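Local coordinates for uncharacterized protein Rv2866 (Mycobacterium tuberculosis, PDB 3G5O), which acts as the RNA-cleaving toxin of a type II toxin-antitoxin pair, cutting preferentially at the 3'-end of purine ribonucleotides until its cognate antitoxin neutralises it, at residues T25-R28 with D29-L33. Residues are numbered along the deposited sequence; the frame is centred on the assembly and turned at random. Where two conformers were deposited one is given.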
ATOM      1  N   THR C  25      10.686  12.665  16.071  1.00 20.44           N
ATOM      2  CA  THR C  25       9.927  12.833  14.796  0.50 19.71           C
ATOM      3  C   THR C  25       8.478  13.132  15.107  1.00 19.15           C
ATOM      4  O   THR C  25       7.871  14.016  14.481  1.00 19.27           O
ATOM      5  CB  THR C  25       9.839  11.592  13.840  0.50 19.32           C
ATOM      6  OG1 THR C  25       9.639  10.400  14.593  0.50 20.04           O
ATOM      7  CG2 THR C  25      11.033  11.463  12.894  0.50 21.45           C
ATOM      8  N   ALA C  26       7.904  12.402  16.053  1.00 18.03           N
ATOM      9  CA  ALA C  26       6.497  12.580  16.428  1.00 17.23           C
ATOM     10  C   ALA C  26       6.287  13.923  17.129  1.00 17.69           C
ATOM     11  O   ALA C  26       5.277  14.583  16.940  1.00 17.70           O
ATOM     12  CB  ALA C  26       6.058  11.454  17.332  1.00 17.07           C
ATOM     13  N   ARG C  27       7.232  14.301  17.965  1.00 17.44           N
ATOM     14  CA  ARG C  27       7.180  15.599  18.634  1.00 19.35           C
ATOM     15  C   ARG C  27       7.141  16.744  17.628  1.00 20.13           C
ATOM     16  O   ARG C  27       6.343  17.673  17.770  1.00 20.67           O
ATOM     17  CB  ARG C  27       8.367  15.739  19.628  1.00 19.64           C
ATOM     18  CG  ARG C  27       8.201  16.915  20.568  1.00 24.36           C
ATOM     19  CD  ARG C  27       9.535  17.398  21.169  1.00 30.13           C
ATOM     20  NE  ARG C  27       9.464  18.865  21.251  1.00 35.00           N
ATOM     21  CZ  ARG C  27       9.744  19.694  20.250  1.00 38.73           C
ATOM     22  NH1 ARG C  27      10.180  19.240  19.069  1.00 40.46           N
ATOM     23  NH2 ARG C  27       9.589  20.997  20.430  1.00 42.68           N
ATOM     24  N   ARG C  28       7.972  16.681  16.593  1.00 21.11           N
ATOM     25  CA  ARG C  28       7.925  17.682  15.524  1.00 22.30           C
ATOM     26  C   ARG C  28       6.564  17.748  14.855  1.00 22.46           C
ATOM     27  O   ARG C  28       6.074  18.850  14.545  1.00 23.37           O
ATOM     28  CB  ARG C  28       9.002  17.435  14.465  1.00 23.05           C
ATOM     29  CG  ARG C  28      10.398  17.880  14.967  1.00 26.89           C
ATOM     30  CD  ARG C  28      11.405  18.066  13.803  1.00 32.82           C
ATOM     31  NE  ARG C  28      11.404  16.988  12.818  1.00 35.33           N
ATOM     32  CZ  ARG C  28      12.110  15.863  12.933  1.00 37.83           C
ATOM     33  NH1 ARG C  28      12.869  15.645  13.999  1.00 38.50           N
ATOM     34  NH2 ARG C  28      12.047  14.941  11.986  1.00 39.22           N
ATOM     35  N   ASP C  29       5.954  16.581  14.640  1.00 21.83           N
ATOM     36  CA  ASP C  29       4.576  16.506  14.127  1.00 21.30           C
ATOM     37  C   ASP C  29       3.560  17.199  15.047  1.00 21.20           C
ATOM     38  O   ASP C  29       2.665  17.912  14.576  1.00 21.73           O
ATOM     39  CB  ASP C  29       4.161  15.039  13.957  1.00 20.02           C
ATOM     40  CG  ASP C  29       4.764  14.390  12.743  1.00 22.25           C
ATOM     41  OD1 ASP C  29       5.277  15.069  11.800  1.00 23.98           O
ATOM     42  OD2 ASP C  29       4.707  13.161  12.731  1.00 20.17           O
ATOM     43  N   LEU C  30       3.679  16.982  16.359  1.00 21.79           N
ATOM     44  CA  LEU C  30       2.780  17.651  17.330  1.00 23.68           C
ATOM     45  C   LEU C  30       2.804  19.158  17.149  1.00 25.23           C
ATOM     46  O   LEU C  30       1.758  19.816  17.167  1.00 23.75           O
ATOM     47  CB  LEU C  30       3.168  17.349  18.793  1.00 22.85           C
ATOM     48  CG  LEU C  30       2.750  16.023  19.365  1.00 24.39           C
ATOM     49  CD1 LEU C  30       3.214  15.971  20.840  1.00 25.59           C
ATOM     50  CD2 LEU C  30       1.212  15.761  19.295  1.00 22.07           C
ATOM     51  N   HIS C  31       4.006  19.694  16.940  1.00 28.30           N
ATOM     52  CA  HIS C  31       4.163  21.124  16.648  1.00 31.80           C
ATOM     53  C   HIS C  31       3.405  21.664  15.448  1.00 32.49           C
ATOM     54  O   HIS C  31       3.143  22.861  15.381  1.00 33.81           O
ATOM     55  CB  HIS C  31       5.643  21.536  16.588  1.00 33.69           C
ATOM     56  CG  HIS C  31       6.144  22.060  17.894  1.00 37.92           C
ATOM     57  ND1 HIS C  31       5.724  23.268  18.415  1.00 43.05           N
ATOM     58  CD2 HIS C  31       6.975  21.525  18.815  1.00 42.94           C
ATOM     59  CE1 HIS C  31       6.289  23.463  19.592  1.00 43.69           C
ATOM     60  NE2 HIS C  31       7.050  22.417  19.860  1.00 44.11           N
ATOM     61  N   LYS C  32       3.041  20.808  14.505  1.00 31.36           N
ATOM     62  CA  LYS C  32       2.289  21.266  13.358  1.00 31.46           C
ATOM     63  C   LYS C  32       0.809  21.486  13.659  1.00 30.21           C
ATOM     64  O   LYS C  32       0.093  22.012  12.804  1.00 30.70           O
ATOM     65  CB  LYS C  32       2.389  20.263  12.195  1.00 32.74           C
ATOM     66  CG  LYS C  32       3.813  19.979  11.741  1.00 35.54           C
ATOM     67  CD  LYS C  32       3.862  19.175  10.423  1.00 40.20           C
ATOM     68  CE  LYS C  32       3.522  17.717  10.624  1.00 39.50           C
ATOM     69  NZ  LYS C  32       4.372  16.862   9.736  1.00 38.45           N
ATOM     70  N   LEU C  33       0.337  21.016  14.814  1.00 27.37           N
ATOM     71  CA  LEU C  33      -1.100  20.997  15.093  1.00 24.83           C
ATOM     72  C   LEU C  33      -1.562  22.255  15.834  1.00 24.60           C
ATOM     73  O   LEU C  33      -0.858  22.748  16.717  1.00 23.88           O
ATOM     74  CB  LEU C  33      -1.459  19.790  15.960  1.00 23.70           C
ATOM     75  CG  LEU C  33      -1.059  18.433  15.393  1.00 24.08           C
ATOM     76  CD1 LEU C  33      -1.327  17.279  16.393  1.00 19.75           C
ATOM     77  CD2 LEU C  33      -1.781  18.258  14.055  1.00 23.03           C
TER
HETATM   78  O   HOH W   1       7.938  14.532  11.794  1.00 30.43           O
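Three consecutive i-to-i+4 hydrogen bonds join Thr25–Arg28 to Asp29–Leu33, running from Asp29 N to Thr25 O, Leu30 N to Ala26 O (2.9 Å) and His31 N to Arg27 O. They arise in and around the short helix 24-30 of this RelE-family toxin, which follows strand 19-23 and precedes the long helix 35-51; a type I turn spans Leu30 to Leu33. A helix of about two turns can present one side to the toxin's own sheet and another to the antitoxin. On the antitoxin side Arg27 and His31, one turn apart, run side by side. With CG of Arg27 anti to its amide nitrogen (chi1 -167°) and the chain bent at chi3, the guanidinium stands out from the helix beside the imidazole, NH2 at its edge, 3.0 Å from His31 NE2. The angle there is too poor for a hydrogen bond, and the guanidinium and ring planes are turned 52° apart; CD2 of the histidine lies over one guanidinium face, 3.6 Å from Arg27 CZ. Both groups meet Glu92 of the Rv2865 chain, whose OE2 forms a salt bridge with Arg27 NH2 and a weak hydrogen bond with His31 NE2. Facing the sheet instead, the buried carboxylate of Asp29 is gripped from several directions. Its OD2 takes a salt bridge from Arg92 NE and a hydrogen bond from Val93 N, fixing it to strand 87-95. Lys32 NZ forms a salt bridge with Asp29 OD1 and donates a hydrogen bond to it, at 2.9 Å, coming from above the carboxylate plane after its chain bends back at chi3 and chi4. One water completes the arrangement, donating to Asp29 OD1 and to Thr25 O, 2.7 Å from each.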